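Local coordinates for serpin-ZX (Arabidopsis thaliana, PDB 3LE2), which inhibits target proteases, metacaspase-9 among them, by offering its reactive centre loop for cleavage and becoming covalently bound to the enzyme, and helps control programmed cell death, at residues Ala38-Val43 with Ile327-Cys332; Val43-Ala48 with Ser61-Ser66; Ile47-Ala52 with Gln70-Ser75. All coordinates share one frame; numbering follows the deposited sequence. Where two conformers were deposited one is given.

Contact 1. Residues Ala38-Val43 with Ile327-Cys332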
# COMPACT_ATOMS: atom_id res chain seq x y z
N ALA A 38 -0.35 -1.62 -4.89
CA ALA A 38 0.43 -2.50 -5.75
C ALA A 38 0.02 -3.95 -5.58
O ALA A 38 -0.21 -4.64 -6.57
CB ALA A 38 1.91 -2.34 -5.46
N SER A 39 -0.08 -4.41 -4.33
CA SER A 39 -0.50 -5.79 -4.05
C SER A 39 -1.93 -6.05 -4.50
O SER A 39 -2.26 -7.13 -4.98
CB SER A 39 -0.39 -6.09 -2.55
OG SER A 39 0.86 -5.69 -2.06
N ILE A 40 -2.80 -5.07 -4.29
CA ILE A 40 -4.18 -5.24 -4.73
C ILE A 40 -4.19 -5.42 -6.24
O ILE A 40 -4.88 -6.30 -6.77
CB ILE A 40 -5.04 -4.01 -4.39
CG1 ILE A 40 -5.09 -3.77 -2.88
CG2 ILE A 40 -6.46 -4.20 -4.94
CD1 ILE A 40 -5.83 -4.83 -2.15
N ASN A 41 -3.43 -4.58 -6.93
CA ASN A 41 -3.39 -4.58 -8.39
C ASN A 41 -2.73 -5.83 -8.94
O ASN A 41 -3.06 -6.27 -10.05
CB ASN A 41 -2.73 -3.30 -8.93
CG ASN A 41 -3.62 -2.07 -8.74
OD1 ASN A 41 -4.78 -2.19 -8.36
ND2 ASN A 41 -3.08 -0.90 -9.02
N VAL A 42 -1.81 -6.40 -8.16
CA VAL A 42 -1.24 -7.72 -8.47
C VAL A 42 -2.30 -8.83 -8.45
O VAL A 42 -2.32 -9.70 -9.32
CB VAL A 42 -0.13 -8.10 -7.48
CG1 VAL A 42 0.12 -9.61 -7.51
CG2 VAL A 42 1.16 -7.33 -7.78
N VAL A 43 -3.20 -8.79 -7.47
CA VAL A 43 -4.32 -9.73 -7.44
C VAL A 43 -5.26 -9.55 -8.64
O VAL A 43 -5.64 -10.53 -9.30
CB VAL A 43 -5.13 -9.63 -6.13
CG1 VAL A 43 -6.29 -10.60 -6.17
CG2 VAL A 43 -4.25 -9.91 -4.94
N ILE A 327 -11.14 -11.15 -1.56
CA ILE A 327 -9.75 -10.78 -1.74
C ILE A 327 -9.25 -10.25 -0.41
O ILE A 327 -9.47 -9.08 -0.06
CB ILE A 327 -9.55 -9.73 -2.86
CG1 ILE A 327 -10.06 -10.28 -4.19
CG2 ILE A 327 -8.08 -9.33 -2.96
CD1 ILE A 327 -10.17 -9.21 -5.29
N PHE A 328 -8.58 -11.13 0.33
CA PHE A 328 -8.07 -10.82 1.66
C PHE A 328 -6.70 -10.16 1.60
O PHE A 328 -5.75 -10.71 1.04
CB PHE A 328 -8.01 -12.10 2.51
CG PHE A 328 -9.36 -12.71 2.79
CD1 PHE A 328 -9.74 -13.90 2.18
CD2 PHE A 328 -10.25 -12.08 3.66
CE1 PHE A 328 -11.00 -14.48 2.46
CE2 PHE A 328 -11.50 -12.64 3.93
CZ PHE A 328 -11.88 -13.85 3.33
N HIS A 329 -6.59 -8.96 2.18
CA HIS A 329 -5.34 -8.21 2.16
C HIS A 329 -4.92 -7.75 3.54
O HIS A 329 -5.73 -7.29 4.34
CB HIS A 329 -5.43 -7.00 1.21
CG HIS A 329 -4.19 -6.16 1.18
ND1 HIS A 329 -3.01 -6.59 0.62
CD2 HIS A 329 -3.95 -4.90 1.63
CE1 HIS A 329 -2.09 -5.64 0.74
NE2 HIS A 329 -2.64 -4.60 1.35
N LYS A 330 -3.63 -7.86 3.81
CA LYS A 330 -3.08 -7.39 5.06
C LYS A 330 -1.78 -6.63 4.84
O LYS A 330 -0.94 -7.03 4.02
CB LYS A 330 -2.85 -8.56 6.02
CG LYS A 330 -2.30 -8.16 7.40
CD LYS A 330 -3.41 -7.90 8.41
CE LYS A 330 -3.05 -8.50 9.77
NZ LYS A 330 -4.23 -8.66 10.66
N ALA A 331 -1.63 -5.54 5.59
CA ALA A 331 -0.48 -4.69 5.53
C ALA A 331 -0.19 -4.18 6.94
O ALA A 331 -1.07 -4.15 7.79
CB ALA A 331 -0.77 -3.52 4.61
N CYS A 332 1.05 -3.77 7.19
CA CYS A 332 1.36 -3.11 8.45
C CYS A 332 2.38 -1.99 8.21
O CYS A 332 3.10 -2.01 7.22
CB CYS A 332 1.91 -4.10 9.47
SG CYS A 332 3.50 -4.74 8.98
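Carrying S39, I40 and V43 against H329 and I327, helix segment 38-43 runs nearly antiparallel to strand segment 327-332, at 158°, with the axes 9.8 Å apart at closest approach. This is a helix packed on the central beta-sheet of the serpin fold, in the region generally called the shutter, where strand 326-335 lies parallel to strand 167-176. The buried interface centres on the imidazole of H329, whose CG lies anti to the backbone N (chi1 178°), which places the ring beside I40 and S39. I40 approaches over one face: its CD1 lies 4.3 Å from the ring centroid, 24° off the normal, a CH-pi contact offset toward the rim, and the I40 chain is roughly perpendicular to that of H329. S39 meets the ring obliquely, its CB 3.7 Å from H329 CE1. The polar ends are engaged elsewhere: S39 OG is hydrogen-bonded to S36 OG, and H329 NE2 to S36 N, which is consistent with NE2 acting as acceptor. H329 ND1 adds a weak bond to N171 OD1 on strand 167-176, so both ring nitrogens have partners that limit rotation of the imidazole. Farther along the helix the packing is purely apolar. V43 and I327 lie alongside each other, pointing opposite ways, and their branches touch where V43 CG1 comes to 3.9 Å from I327 CG2.

Contact 2. Residues Val43-Ala48 with Ser61-Ser66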
# COMPACT_ATOMS: atom_id res chain seq x y z
N VAL A 43 -3.20 -8.79 -7.47
CA VAL A 43 -4.32 -9.73 -7.44
C VAL A 43 -5.26 -9.55 -8.64
O VAL A 43 -5.64 -10.53 -9.30
CB VAL A 43 -5.13 -9.63 -6.13
CG1 VAL A 43 -6.29 -10.60 -6.17
CG2 VAL A 43 -4.25 -9.91 -4.94
N LEU A 44 -5.64 -8.31 -8.91
CA LEU A 44 -6.54 -8.00 -10.02
C LEU A 44 -5.93 -8.42 -11.37
O LEU A 44 -6.65 -8.88 -12.25
CB LEU A 44 -6.94 -6.52 -10.02
CG LEU A 44 -7.78 -6.09 -8.81
CD1 LEU A 44 -7.97 -4.58 -8.78
CD2 LEU A 44 -9.14 -6.80 -8.79
N SER A 45 -4.61 -8.28 -11.50
CA SER A 45 -3.90 -8.78 -12.69
C SER A 45 -4.00 -10.31 -12.81
O SER A 45 -4.21 -10.85 -13.90
CB SER A 45 -2.43 -8.37 -12.66
OG SER A 45 -2.29 -6.96 -12.63
N ILE A 46 -3.85 -11.02 -11.69
CA ILE A 46 -4.05 -12.46 -11.65
C ILE A 46 -5.48 -12.85 -12.07
O ILE A 46 -5.68 -13.80 -12.82
CB ILE A 46 -3.72 -13.01 -10.26
CG1 ILE A 46 -2.22 -12.87 -9.99
CG2 ILE A 46 -4.14 -14.46 -10.15
CD1 ILE A 46 -1.81 -13.20 -8.59
N ILE A 47 -6.46 -12.09 -11.60
CA ILE A 47 -7.85 -12.37 -11.94
C ILE A 47 -8.15 -12.08 -13.41
O ILE A 47 -8.87 -12.83 -14.07
CB ILE A 47 -8.80 -11.53 -11.08
CG1 ILE A 47 -8.64 -11.92 -9.61
CG2 ILE A 47 -10.24 -11.70 -11.56
CD1 ILE A 47 -9.33 -10.97 -8.66
N ALA A 48 -7.60 -10.99 -13.92
CA ALA A 48 -7.80 -10.66 -15.32
C ALA A 48 -7.31 -11.82 -16.17
O ALA A 48 -7.95 -12.20 -17.15
CB ALA A 48 -7.08 -9.36 -15.68
N SER A 61 -9.39 -2.09 -17.95
CA SER A 61 -9.60 -0.64 -17.92
C SER A 61 -9.39 -0.08 -16.53
O SER A 61 -8.96 1.06 -16.37
CB SER A 61 -11.00 -0.29 -18.45
OG SER A 61 -11.14 -0.69 -19.80
N PHE A 62 -9.67 -0.89 -15.51
CA PHE A 62 -9.47 -0.45 -14.13
C PHE A 62 -7.99 -0.29 -13.84
O PHE A 62 -7.58 0.58 -13.07
CB PHE A 62 -10.10 -1.44 -13.16
CG PHE A 62 -9.96 -1.04 -11.71
CD1 PHE A 62 -10.94 -0.25 -11.11
CD2 PHE A 62 -8.87 -1.44 -10.96
CE1 PHE A 62 -10.82 0.12 -9.76
CE2 PHE A 62 -8.74 -1.08 -9.62
CZ PHE A 62 -9.72 -0.29 -9.03
N LEU A 63 -7.18 -1.13 -14.48
CA LEU A 63 -5.77 -1.22 -14.16
C LEU A 63 -4.90 -0.42 -15.11
O LEU A 63 -3.68 -0.32 -14.90
CB LEU A 63 -5.34 -2.70 -14.17
CG LEU A 63 -5.86 -3.53 -12.99
CD1 LEU A 63 -5.50 -5.00 -13.18
CD2 LEU A 63 -5.32 -2.96 -11.67
N LYS A 64 -5.51 0.13 -16.16
CA LYS A 64 -4.88 1.09 -17.09
C LYS A 64 -3.85 0.45 -18.01
O LYS A 64 -2.82 1.05 -18.33
CB LYS A 64 -4.24 2.27 -16.35
CG LYS A 64 -5.13 2.92 -15.29
CD LYS A 64 -6.46 3.41 -15.87
CE LYS A 64 -7.36 3.94 -14.75
NZ LYS A 64 -8.73 4.30 -15.20
N PHE A 65 -4.11 -0.79 -18.42
CA PHE A 65 -3.25 -1.48 -19.37
C PHE A 65 -4.17 -2.12 -20.38
O PHE A 65 -5.31 -2.45 -20.06
CB PHE A 65 -2.41 -2.56 -18.68
CG PHE A 65 -1.25 -2.02 -17.89
CD1 PHE A 65 0.01 -1.89 -18.48
CD2 PHE A 65 -1.40 -1.65 -16.57
CE1 PHE A 65 1.09 -1.39 -17.76
CE2 PHE A 65 -0.32 -1.15 -15.84
CZ PHE A 65 0.93 -1.03 -16.44
N SER A 66 -3.68 -2.29 -21.60
CA SER A 66 -4.52 -2.73 -22.71
C SER A 66 -4.74 -4.24 -22.81
O SER A 66 -5.78 -4.68 -23.28
CB SER A 66 -3.98 -2.20 -24.04
OG SER A 66 -4.31 -0.83 -24.20
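L44 reaches from helix 37-49 onto the end of helix 54-63, where it lies against both F62 and L63. Its CB already makes contact, 3.8 Å from L63 CD1. CG, anti to the carbonyl carbon and beside the backbone N (chi1 -65°), is the branch point, and CD1 continues outward (chi2 172°) until it comes within 3.7 Å of F62 CE2 and 3.9 Å of F62 CD2. The methyl thus approaches the CD2-CE2 bond of the ring at a slant. L63 is the other half of the interface. Its CD1 presses against the helix backbone as well as its side chains, 3.8 Å from S45 N and equally far from S45 OG, while its CD2 sits in plane at the edge of the F62 ring. S45 OG brings no polar demand to this apolar surface, since it is hydrogen-bonded to N41 O one turn earlier. L71 of helix 68-83 touches both S45 and L63 and so closes a three-helix junction, while V43, I46 and I47 of helix 37-49 rest on F169 of strand 167-176.

Contact 3. Residues Ile47-Ala52 with Gln70-Ser75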
# COMPACT_ATOMS: atom_id res chain seq x y z
N ILE A 47 -6.46 -12.09 -11.60
CA ILE A 47 -7.85 -12.37 -11.94
C ILE A 47 -8.15 -12.08 -13.41
O ILE A 47 -8.87 -12.83 -14.07
CB ILE A 47 -8.80 -11.53 -11.08
CG1 ILE A 47 -8.64 -11.92 -9.61
CG2 ILE A 47 -10.24 -11.70 -11.56
CD1 ILE A 47 -9.33 -10.97 -8.66
N ALA A 48 -7.60 -10.99 -13.92
CA ALA A 48 -7.80 -10.66 -15.32
C ALA A 48 -7.31 -11.82 -16.17
O ALA A 48 -7.95 -12.20 -17.15
CB ALA A 48 -7.08 -9.36 -15.68
N ALA A 49 -6.18 -12.39 -15.76
CA ALA A 49 -5.50 -13.42 -16.55
C ALA A 49 -6.33 -14.70 -16.65
O ALA A 49 -6.15 -15.49 -17.58
CB ALA A 49 -4.13 -13.71 -15.97
N GLY A 50 -7.21 -14.92 -15.68
CA GLY A 50 -8.05 -16.10 -15.67
C GLY A 50 -9.46 -15.81 -16.17
O GLY A 50 -10.37 -16.60 -15.98
N SER A 51 -9.63 -14.66 -16.81
CA SER A 51 -10.96 -14.24 -17.25
C SER A 51 -10.98 -13.87 -18.73
O SER A 51 -9.96 -13.94 -19.42
CB SER A 51 -11.42 -13.03 -16.43
OG SER A 51 -10.70 -11.88 -16.81
N ALA A 52 -12.15 -13.49 -19.20
CA ALA A 52 -12.28 -12.95 -20.55
C ALA A 52 -13.58 -12.20 -20.75
O ALA A 52 -14.43 -12.12 -19.85
CB ALA A 52 -12.13 -14.05 -21.58
N GLN A 70 0.32 -7.23 -21.12
CA GLN A 70 0.88 -6.02 -20.55
C GLN A 70 0.85 -6.12 -19.02
O GLN A 70 1.85 -5.85 -18.36
CB GLN A 70 0.13 -4.77 -21.01
CG GLN A 70 0.47 -4.28 -22.42
CD GLN A 70 -0.04 -2.86 -22.66
OE1 GLN A 70 -1.05 -2.65 -23.34
NE2 GLN A 70 0.66 -1.87 -22.08
N LEU A 71 -0.29 -6.52 -18.46
CA LEU A 71 -0.36 -6.67 -17.02
C LEU A 71 0.71 -7.63 -16.54
O LEU A 71 1.50 -7.28 -15.65
CB LEU A 71 -1.72 -7.16 -16.57
CG LEU A 71 -2.82 -6.11 -16.59
CD1 LEU A 71 -4.17 -6.77 -16.26
CD2 LEU A 71 -2.49 -4.98 -15.64
N ASN A 72 0.72 -8.82 -17.13
CA ASN A 72 1.64 -9.89 -16.71
C ASN A 72 3.08 -9.41 -16.60
O ASN A 72 3.76 -9.67 -15.61
CB ASN A 72 1.54 -11.10 -17.66
CG ASN A 72 0.21 -11.84 -17.54
OD1 ASN A 72 -0.53 -11.69 -16.56
ND2 ASN A 72 -0.09 -12.66 -18.55
N SER A 73 3.53 -8.69 -17.63
CA SER A 73 4.89 -8.19 -17.73
C SER A 73 5.17 -7.07 -16.74
O SER A 73 6.24 -7.02 -16.14
CB SER A 73 5.15 -7.64 -19.14
OG SER A 73 4.85 -8.60 -20.13
N PHE A 74 4.23 -6.14 -16.62
CA PHE A 74 4.39 -5.02 -15.70
C PHE A 74 4.59 -5.61 -14.30
O PHE A 74 5.41 -5.13 -13.52
CB PHE A 74 3.16 -4.10 -15.75
CG PHE A 74 3.14 -3.04 -14.69
CD1 PHE A 74 4.04 -1.99 -14.71
CD2 PHE A 74 2.21 -3.08 -13.67
CE1 PHE A 74 4.01 -1.01 -13.74
CE2 PHE A 74 2.17 -2.10 -12.69
CZ PHE A 74 3.08 -1.06 -12.73
N SER A 75 3.87 -6.67 -14.01
CA SER A 75 4.02 -7.33 -12.72
C SER A 75 5.41 -7.93 -12.54
O SER A 75 6.13 -7.58 -11.60
CB SER A 75 2.95 -8.40 -12.55
OG SER A 75 2.84 -8.76 -11.19
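A48 and L71 bury the most surface where the C-terminal end of helix 37-49 meets the first turns of helix 68-83, a helix-helix contact of the serpin fold. It is small, 91 Å² in all, and rests on a few atoms. CG of L71 points away from its own carbonyl carbon (chi1 -75°), and the branch atom CD1 comes 3.9 Å from A48 CB. A methyl therefore meets a methyl, the short alanine accepting the end of the longer leucine. Around this pair, I59 of helix 54-63 touches A48 and L60 touches L71, so the third helix borders the same apolar patch. One residue further along each helix, A49 faces N72, the closest pair of the contact by CA atoms. This is looser packing: N72 OD1 stands 4.2 Å from A49 CB. The amide is engaged beyond the interface, because OD1 is hydrogen-bonded to Y120 OH, and L115 of helix 110-119 lies against both A49 and N72. On segment 47-52 the chain turns away after A49. G50 N bonds to I47 O and S51 N to A48 O, each reaching back three residues rather than four. S51 then folds its side chain onto the same acceptor. A48 O is thus gripped twice from one face of its plane, by S51 N at 3.0 Å and by S51 OG at 2.8 Å, the hydroxyl arriving at a C=O...O angle of 112° and tilted 30° from the carbonyl plane.

All three contacts use helix 37-49, read from its N-terminal to its C-terminal end: contact 1 sets its first turns on the strand 326-335, contact 2 its middle on helix 54-63, contact 3 its last turn on helix 68-83. Contacts 2 and 3 are local in sequence, with centres about 6 Å apart, and share I47 and A48; F65 of contact 2 packs on L71 of contact 3. Contact 1, whose centre is about 13 Å from that of contact 2 and 15 Å from that of contact 3, spans 284 residues and shares V43 with contact 2. One helix thus ties the N-terminal helical cluster to the central sheet of the serpin.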